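Side-chain contacts in envelope glycoprotein (Thogoto virus, PDB 5XEA), which probably attaches the virus to its host-cell receptor and afterwards drives fusion of the virion with the host membrane: residues Asn158-Ser163 with Phe195-Glu200; Ser163-Leu166 with Ser170-Glu173. All coordinates share one frame; numbering follows the deposited sequence.

Interaction 1: Asn158-Ser163 with Phe195-Glu200; sequences NEVKVS and FEIQRE. With NAG (2-acetamido-2-deoxy-beta-D-glucopyranose), chain F.
The F195 ring is the one aromatic group here, and it meets V162 at its edge: methyl CG2 lies in the ring plane, 3.8 Å from CE1, with CZ slightly farther off. The ring also meets that of F151, the two planes nearly parallel at about 10°. F195 reaches V162 because its CG sits between the backbone N and the carbonyl carbon (chi1 57°), which turns the ring toward the strand 159-165. Two residues on, I197 sends an extended side chain across the gap (chi2 176°). Its terminal CD1 ends 3.9 Å from V160 CG1 and also touches the carbonyl O of V160. The same I197 CD1 lies 4.2 Å from V162 CG2, and so settles between the two valines. The CA atoms of V160 and I197 stay 8.1 Å apart, a separation bridged by side chains. At the solvent-exposed start of the segment, the acetyl methyl C8 of the glycan sugar approaches the carbonyl O of N158 at 3.3 Å. No hydrogen bond joins the two segments: methyl groups and a ring edge do the work, so strand 159-165 meets the start of strand 197-209 and the residues leading into it through shape and burial of apolar surface.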
ATOM      1  N   ASN B 158      13.278 -27.285  10.760  1.00 71.26           N
ATOM      2  CA  ASN B 158      13.201 -28.243   9.659  1.00 73.46           C
ATOM      3  C   ASN B 158      11.808 -28.825   9.452  1.00 67.96           C
ATOM      4  O   ASN B 158      11.670 -29.852   8.775  1.00 63.72           O
ATOM      5  CB  ASN B 158      14.221 -29.372   9.839  1.00 90.36           C
ATOM      6  CG  ASN B 158      15.608 -28.848  10.131  1.00 98.65           C
ATOM      7  OD1 ASN B 158      16.129 -28.011   9.396  1.00 96.38           O
ATOM      8  ND2 ASN B 158      16.207 -29.318  11.223  1.00108.68           N
ATOM      9  N   GLU B 159      10.762 -28.193   9.997  1.00 61.07           N
ATOM     10  CA  GLU B 159       9.397 -28.577   9.660  1.00 60.29           C
ATOM     11  C   GLU B 159       8.544 -27.344   9.384  1.00 55.55           C
ATOM     12  O   GLU B 159       8.780 -26.260   9.927  1.00 54.34           O
ATOM     13  CB  GLU B 159       8.750 -29.440  10.761  1.00 73.41           C
ATOM     14  CG  GLU B 159       7.382 -30.050  10.375  1.00 93.12           C
ATOM     15  CD  GLU B 159       7.302 -30.518   8.909  1.00103.82           C
ATOM     16  OE1 GLU B 159       8.245 -31.185   8.419  1.00104.05           O
ATOM     17  OE2 GLU B 159       6.289 -30.205   8.240  1.00103.84           O
ATOM     18  N   VAL B 160       7.545 -27.532   8.525  1.00 53.05           N
ATOM     19  CA  VAL B 160       6.632 -26.472   8.126  1.00 58.41           C
ATOM     20  C   VAL B 160       5.550 -26.341   9.188  1.00 56.25           C
ATOM     21  O   VAL B 160       4.823 -27.298   9.479  1.00 53.13           O
ATOM     22  CB  VAL B 160       6.023 -26.763   6.749  1.00 59.65           C
ATOM     23  CG1 VAL B 160       5.047 -25.658   6.357  1.00 51.19           C
ATOM     24  CG2 VAL B 160       7.131 -26.921   5.713  1.00 60.11           C
ATOM     25  N   LYS B 161       5.449 -25.161   9.776  1.00 49.98           N
ATOM     26  CA  LYS B 161       4.440 -24.873  10.776  1.00 42.49           C
ATOM     27  C   LYS B 161       3.477 -23.828  10.233  1.00 47.92           C
ATOM     28  O   LYS B 161       3.800 -23.072   9.309  1.00 45.19           O
ATOM     29  CB  LYS B 161       5.104 -24.387  12.061  1.00 48.95           C
ATOM     30  CG  LYS B 161       6.021 -25.415  12.701  1.00 47.09           C
ATOM     31  CD  LYS B 161       5.212 -26.586  13.243  1.00 54.39           C
ATOM     32  CE  LYS B 161       6.073 -27.512  14.092  1.00 69.03           C
ATOM     33  NZ  LYS B 161       5.268 -28.634  14.651  1.00 75.13           N
ATOM     34  N   VAL B 162       2.273 -23.809  10.791  1.00 45.61           N
ATOM     35  CA  VAL B 162       1.360 -22.706  10.526  1.00 43.54           C
ATOM     36  C   VAL B 162       1.757 -21.543  11.422  1.00 48.04           C
ATOM     37  O   VAL B 162       2.098 -21.734  12.595  1.00 47.49           O
ATOM     38  CB  VAL B 162      -0.097 -23.134  10.756  1.00 48.47           C
ATOM     39  CG1 VAL B 162      -1.035 -21.915  10.742  1.00 45.92           C
ATOM     40  CG2 VAL B 162      -0.508 -24.159   9.721  1.00 45.91           C
ATOM     41  N   SER B 163       1.744 -20.334  10.876  1.00 42.50           N
ATOM     42  CA  SER B 163       2.174 -19.139  11.598  1.00 43.15           C
ATOM     43  C   SER B 163       0.952 -18.253  11.788  1.00 41.29           C
ATOM     44  O   SER B 163       0.510 -17.587  10.850  1.00 39.79           O
ATOM     45  CB  SER B 163       3.286 -18.418  10.834  1.00 51.60           C
ATOM     46  OG  SER B 163       3.750 -17.272  11.530  1.00 45.79           O
ATOM     47  N   PHE B 195      -7.682 -27.494   7.577  1.00 56.26           N
ATOM     48  CA  PHE B 195      -6.938 -27.737   6.349  1.00 57.21           C
ATOM     49  C   PHE B 195      -5.729 -28.588   6.699  1.00 59.63           C
ATOM     50  O   PHE B 195      -5.374 -28.749   7.870  1.00 61.20           O
ATOM     51  CB  PHE B 195      -6.508 -26.430   5.657  1.00 57.05           C
ATOM     52  CG  PHE B 195      -5.666 -25.503   6.528  1.00 61.64           C
ATOM     53  CD1 PHE B 195      -4.318 -25.760   6.757  1.00 54.40           C
ATOM     54  CD2 PHE B 195      -6.228 -24.351   7.080  1.00 55.51           C
ATOM     55  CE1 PHE B 195      -3.553 -24.908   7.544  1.00 55.97           C
ATOM     56  CE2 PHE B 195      -5.471 -23.491   7.867  1.00 52.17           C
ATOM     57  CZ  PHE B 195      -4.134 -23.769   8.102  1.00 48.47           C
ATOM     58  N   GLU B 196      -5.083 -29.111   5.666  1.00 56.57           N
ATOM     59  CA  GLU B 196      -3.857 -29.872   5.831  1.00 67.96           C
ATOM     60  C   GLU B 196      -2.741 -29.248   5.008  1.00 59.46           C
ATOM     61  O   GLU B 196      -2.984 -28.608   3.981  1.00 53.93           O
ATOM     62  CB  GLU B 196      -4.053 -31.332   5.431  1.00 78.75           C
ATOM     63  CG  GLU B 196      -4.891 -32.115   6.422  1.00 92.45           C
ATOM     64  CD  GLU B 196      -5.783 -33.132   5.744  1.00109.72           C
ATOM     65  OE1 GLU B 196      -6.372 -32.795   4.695  1.00117.86           O
ATOM     66  OE2 GLU B 196      -5.889 -34.267   6.256  1.00113.92           O
ATOM     67  N   ILE B 197      -1.517 -29.416   5.493  1.00 57.09           N
ATOM     68  CA  ILE B 197      -0.340 -28.995   4.749  1.00 49.61           C
ATOM     69  C   ILE B 197       0.010 -30.112   3.773  1.00 59.63           C
ATOM     70  O   ILE B 197       0.179 -31.267   4.174  1.00 65.89           O
ATOM     71  CB  ILE B 197       0.832 -28.676   5.689  1.00 60.06           C
ATOM     72  CG1 ILE B 197       0.534 -27.394   6.476  1.00 66.62           C
ATOM     73  CG2 ILE B 197       2.121 -28.539   4.907  1.00 70.50           C
ATOM     74  CD1 ILE B 197       1.589 -27.047   7.500  1.00 70.90           C
ATOM     75  N   GLN B 198       0.100 -29.766   2.490  1.00 63.44           N
ATOM     76  CA  GLN B 198       0.332 -30.712   1.408  1.00 58.86           C
ATOM     77  C   GLN B 198       1.726 -30.503   0.839  1.00 65.34           C
ATOM     78  O   GLN B 198       2.153 -29.365   0.626  1.00 60.32           O
ATOM     79  CB  GLN B 198      -0.718 -30.531   0.312  1.00 63.29           C
ATOM     80  CG  GLN B 198      -2.106 -30.317   0.874  1.00 75.42           C
ATOM     81  CD  GLN B 198      -3.155 -30.098  -0.189  1.00 82.99           C
ATOM     82  OE1 GLN B 198      -3.146 -29.088  -0.891  1.00 85.68           O
ATOM     83  NE2 GLN B 198      -4.077 -31.046  -0.308  1.00 83.63           N
ATOM     84  N   ARG B 199       2.424 -31.610   0.592  1.00 66.99           N
ATOM     85  CA  ARG B 199       3.777 -31.629   0.053  1.00 58.96           C
ATOM     86  C   ARG B 199       3.736 -31.941  -1.440  1.00 65.09           C
ATOM     87  O   ARG B 199       2.840 -32.643  -1.916  1.00 60.14           O
ATOM     88  CB  ARG B 199       4.617 -32.668   0.802  1.00 73.57           C
ATOM     89  CG  ARG B 199       6.051 -32.817   0.352  1.00 79.84           C
ATOM     90  CD  ARG B 199       6.618 -34.147   0.824  1.00 84.06           C
ATOM     91  NE  ARG B 199       7.935 -34.409   0.256  1.00 94.18           N
ATOM     92  CZ  ARG B 199       9.054 -34.466   0.968  1.00 97.76           C
ATOM     93  NH1 ARG B 199       9.017 -34.287   2.282  1.00 95.85           N
ATOM     94  NH2 ARG B 199      10.212 -34.711   0.366  1.00 96.12           N
ATOM     95  N   GLU B 200       4.711 -31.411  -2.183  1.00 68.58           N
ATOM     96  CA  GLU B 200       4.673 -31.511  -3.636  1.00 69.47           C
ATOM     97  C   GLU B 200       6.033 -31.141  -4.219  1.00 63.84           C
ATOM     98  O   GLU B 200       6.687 -30.207  -3.740  1.00 56.71           O
ATOM     99  CB  GLU B 200       3.582 -30.597  -4.205  1.00 76.76           C
ATOM    100  CG  GLU B 200       3.208 -30.858  -5.644  1.00 89.65           C
ATOM    101  CD  GLU B 200       2.094 -29.938  -6.113  1.00100.77           C
ATOM    102  OE1 GLU B 200       1.846 -28.919  -5.434  1.00109.02           O
ATOM    103  OE2 GLU B 200       1.461 -30.228  -7.151  1.00105.95           O
TER
HETATM  104  C1  NAG F   1      15.520 -30.073   1.864  1.00 80.59           C
HETATM  105  C2  NAG F   1      15.364 -30.934   3.117  1.00 95.27           C
HETATM  106  C3  NAG F   1      16.664 -31.667   3.424  1.00104.30           C
HETATM  107  C4  NAG F   1      17.141 -32.450   2.204  1.00106.48           C
HETATM  108  C5  NAG F   1      17.222 -31.526   0.991  1.00100.20           C
HETATM  109  C6  NAG F   1      17.548 -32.262  -0.287  1.00 99.00           C
HETATM  110  C7  NAG F   1      13.940 -30.472   5.060  1.00 92.25           C
HETATM  111  C8  NAG F   1      13.672 -29.545   6.205  1.00 91.02           C
HETATM  112  N2  NAG F   1      14.957 -30.136   4.262  1.00 94.26           N
HETATM  113  O3  NAG F   1      16.427 -32.526   4.534  1.00104.31           O
HETATM  114  O4  NAG F   1      18.436 -32.998   2.420  1.00112.80           O
HETATM  115  O5  NAG F   1      15.960 -30.882   0.780  1.00 93.80           O
HETATM  116  O6  NAG F   1      16.429 -33.003  -0.752  1.00 97.93           O
HETATM  117  O7  NAG F   1      13.262 -31.475   4.862  1.00 90.88           O

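Interaction 2: Ser163-Leu166 with Ser170-Glu173; sequences STLL and STVE. With NAG (2-acetamido-2-deoxy-beta-D-glucopyranose), chain E.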
ATOM      1  N   SER B 163       1.744 -20.334  10.876  1.00 42.50           N
ATOM      2  CA  SER B 163       2.174 -19.139  11.598  1.00 43.15           C
ATOM      3  C   SER B 163       0.952 -18.253  11.788  1.00 41.29           C
ATOM      4  O   SER B 163       0.510 -17.587  10.850  1.00 39.79           O
ATOM      5  CB  SER B 163       3.286 -18.418  10.834  1.00 51.60           C
ATOM      6  OG  SER B 163       3.750 -17.272  11.530  1.00 45.79           O
ATOM      7  N   THR B 164       0.410 -18.262  13.003  1.00 40.12           N
ATOM      8  CA  THR B 164      -0.759 -17.469  13.333  1.00 39.19           C
ATOM      9  C   THR B 164      -0.327 -16.043  13.639  1.00 41.35           C
ATOM     10  O   THR B 164       0.619 -15.820  14.403  1.00 43.49           O
ATOM     11  CB  THR B 164      -1.496 -18.099  14.514  1.00 41.36           C
ATOM     12  OG1 THR B 164      -2.239 -19.224  14.036  1.00 42.78           O
ATOM     13  CG2 THR B 164      -2.449 -17.080  15.223  1.00 35.39           C
ATOM     14  N   LEU B 165      -1.006 -15.085  13.017  1.00 37.59           N
ATOM     15  CA  LEU B 165      -0.598 -13.687  13.030  1.00 34.52           C
ATOM     16  C   LEU B 165      -1.400 -12.943  14.092  1.00 42.06           C
ATOM     17  O   LEU B 165      -2.634 -12.884  14.019  1.00 40.33           O
ATOM     18  CB  LEU B 165      -0.798 -13.071  11.641  1.00 41.06           C
ATOM     19  CG  LEU B 165      -0.153 -13.889  10.499  1.00 40.41           C
ATOM     20  CD1 LEU B 165      -0.422 -13.286   9.134  1.00 43.01           C
ATOM     21  CD2 LEU B 165       1.328 -13.988  10.720  1.00 41.75           C
ATOM     22  N   LEU B 166      -0.713 -12.397  15.069  1.00 43.89           N
ATOM     23  CA  LEU B 166      -1.477 -11.703  16.098  1.00 38.86           C
ATOM     24  C   LEU B 166      -1.499 -10.202  15.821  1.00 42.80           C
ATOM     25  O   LEU B 166      -0.597  -9.675  15.166  1.00 38.82           O
ATOM     26  CB  LEU B 166      -0.870 -11.971  17.481  1.00 38.89           C
ATOM     27  CG  LEU B 166      -0.754 -13.438  17.918  1.00 40.30           C
ATOM     28  CD1 LEU B 166      -0.063 -13.549  19.278  1.00 43.64           C
ATOM     29  CD2 LEU B 166      -2.113 -14.123  17.963  1.00 37.74           C
ATOM     30  N   SER B 170       3.349  -9.984  16.921  1.00 40.18           N
ATOM     31  CA  SER B 170       3.928 -11.276  17.238  1.00 44.17           C
ATOM     32  C   SER B 170       3.245 -12.382  16.430  1.00 41.09           C
ATOM     33  O   SER B 170       2.179 -12.197  15.840  1.00 40.28           O
ATOM     34  CB  SER B 170       3.807 -11.552  18.738  1.00 44.50           C
ATOM     35  OG  SER B 170       4.567 -10.604  19.465  1.00 45.91           O
ATOM     36  N   THR B 171       3.882 -13.546  16.400  1.00 39.04           N
ATOM     37  CA  THR B 171       3.320 -14.704  15.720  1.00 48.69           C
ATOM     38  C   THR B 171       3.475 -15.942  16.592  1.00 47.79           C
ATOM     39  O   THR B 171       4.403 -16.039  17.399  1.00 43.60           O
ATOM     40  CB  THR B 171       3.995 -14.960  14.363  1.00 47.04           C
ATOM     41  OG1 THR B 171       5.374 -15.289  14.575  1.00 53.18           O
ATOM     42  CG2 THR B 171       3.898 -13.725  13.462  1.00 46.19           C
ATOM     43  N   VAL B 172       2.570 -16.900  16.391  1.00 47.79           N
ATOM     44  CA  VAL B 172       2.597 -18.180  17.087  1.00 45.15           C
ATOM     45  C   VAL B 172       2.686 -19.285  16.045  1.00 43.52           C
ATOM     46  O   VAL B 172       1.777 -19.445  15.222  1.00 45.06           O
ATOM     47  CB  VAL B 172       1.358 -18.380  17.976  1.00 39.22           C
ATOM     48  CG1 VAL B 172       1.496 -19.665  18.786  1.00 45.27           C
ATOM     49  CG2 VAL B 172       1.155 -17.177  18.895  1.00 47.19           C
ATOM     50  N   GLU B 173       3.757 -20.064  16.099  1.00 45.23           N
ATOM     51  CA  GLU B 173       3.971 -21.151  15.150  1.00 55.42           C
ATOM     52  C   GLU B 173       3.495 -22.467  15.752  1.00 60.68           C
ATOM     53  O   GLU B 173       3.823 -22.793  16.897  1.00 55.59           O
ATOM     54  CB  GLU B 173       5.438 -21.234  14.738  1.00 55.67           C
ATOM     55  CG  GLU B 173       5.807 -20.232  13.640  1.00 57.13           C
ATOM     56  CD  GLU B 173       5.806 -18.790  14.132  1.00 62.09           C
ATOM     57  OE1 GLU B 173       5.029 -17.963  13.605  1.00 58.16           O
ATOM     58  OE2 GLU B 173       6.587 -18.492  15.057  1.00 64.62           O
TER
HETATM   59  C1  NAG E   1       1.143 -10.086  21.704  1.00 44.32           C
HETATM   60  C2  NAG E   1       2.016 -10.063  22.965  1.00 64.20           C
HETATM   61  C3  NAG E   1       2.064 -11.448  23.625  1.00 72.44           C
HETATM   62  C4  NAG E   1       0.665 -12.020  23.825  1.00 69.09           C
HETATM   63  C5  NAG E   1      -0.052 -12.007  22.475  1.00 62.35           C
HETATM   64  C6  NAG E   1      -1.486 -12.476  22.516  1.00 69.53           C
HETATM   65  C7  NAG E   1       3.805  -8.385  22.916  1.00 73.11           C
HETATM   66  C8  NAG E   1       5.216  -8.093  22.513  1.00 66.36           C
HETATM   67  N2  NAG E   1       3.360  -9.614  22.639  1.00 68.52           N
HETATM   68  O3  NAG E   1       2.746 -11.356  24.871  1.00 84.61           O
HETATM   69  O4  NAG E   1       0.785 -13.338  24.358  1.00 77.88           O
HETATM   70  O5  NAG E   1      -0.111 -10.659  21.999  1.00 52.72           O
HETATM   71  O6  NAG E   1      -2.345 -11.426  22.935  1.00 72.84           O
HETATM   72  O7  NAG E   1       3.099  -7.547  23.471  1.00 76.86           O
HETATM   73  O   HOH W   1       1.301 -10.603  13.291  1.00 43.28           O
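S163 and E173 face each other as a non-hydrogen-bonded antiparallel pair, and their side chains leave the same face of the hairpin. The hydroxyl OG of S163, swung away from its own N (chi1 -178°), donates to E173 OE1 over a short 2.5 Å, taking the anti lone pair, away from the other carboxylate oxygen. T171 OG1, two residues back along the strand of E173, donates to that same OE1 at 2.9 Å through the syn lone pair. The bend at chi2 of E173 (70°) folds the carboxylate back over the strand to collect both. One oxygen is thus gripped by two hydroxyls on different lone pairs, which should fix the rotation of the carboxylate and would be expected to favour its charged form.

On that face L165 and T171 lie side by side and point the same way, CD2 against CG2 at 3.8 Å. T164 and V172 occupy the other face. They form the hydrogen-bonded pair, T164 N to V172 O at 2.9 Å and V172 N to T164 O at 3.0 Å, while the T164 hydroxyl OG1 turns to E40 and H174. L166 CD1 packs against V172 CG2 at 3.8 Å. The same methyl, L166 CD1, lies 3.5 Å from NAG C5 of the glycan; W182 adds to this patch.

Near the turn, L166 N binds S170 O at 3.0 Å, and a water donates to both L166 O and S170 O. S170 is the third residue of the glycosylation sequon that starts at N168, whose OD1 accepts from S170 N. The whole is a beta hairpin whose strands 159-165 and 171-174 are joined by the five residues 166-170, closed at the base of the turn by the L166-S170 bond, its turn consistent with glycan attachment at N168 and its second strand partly under sugar.

In the fold
Along the chain, strand 159-165 comes first and serves both contacts, with S163 common to the two. Interaction 2 forms almost at once: after the five-residue turn 166-170 the chain returns as strand 171-174, closing the hairpin. Interaction 1 closes later, after the chain has passed through strands 180-184 and 187-192, when 195-200 comes back to the early part of strand 159-165. The hairpin therefore nests within the larger loop closed by interaction 1. K161 and V162 pack on E173, so the contacts adjoin. Interaction 2 pairs neighbouring strands within the sheet of strands 133-156, 159-165 and 171-174; interaction 1 ties that sheet to the one holding strands 24-35 and 197-209.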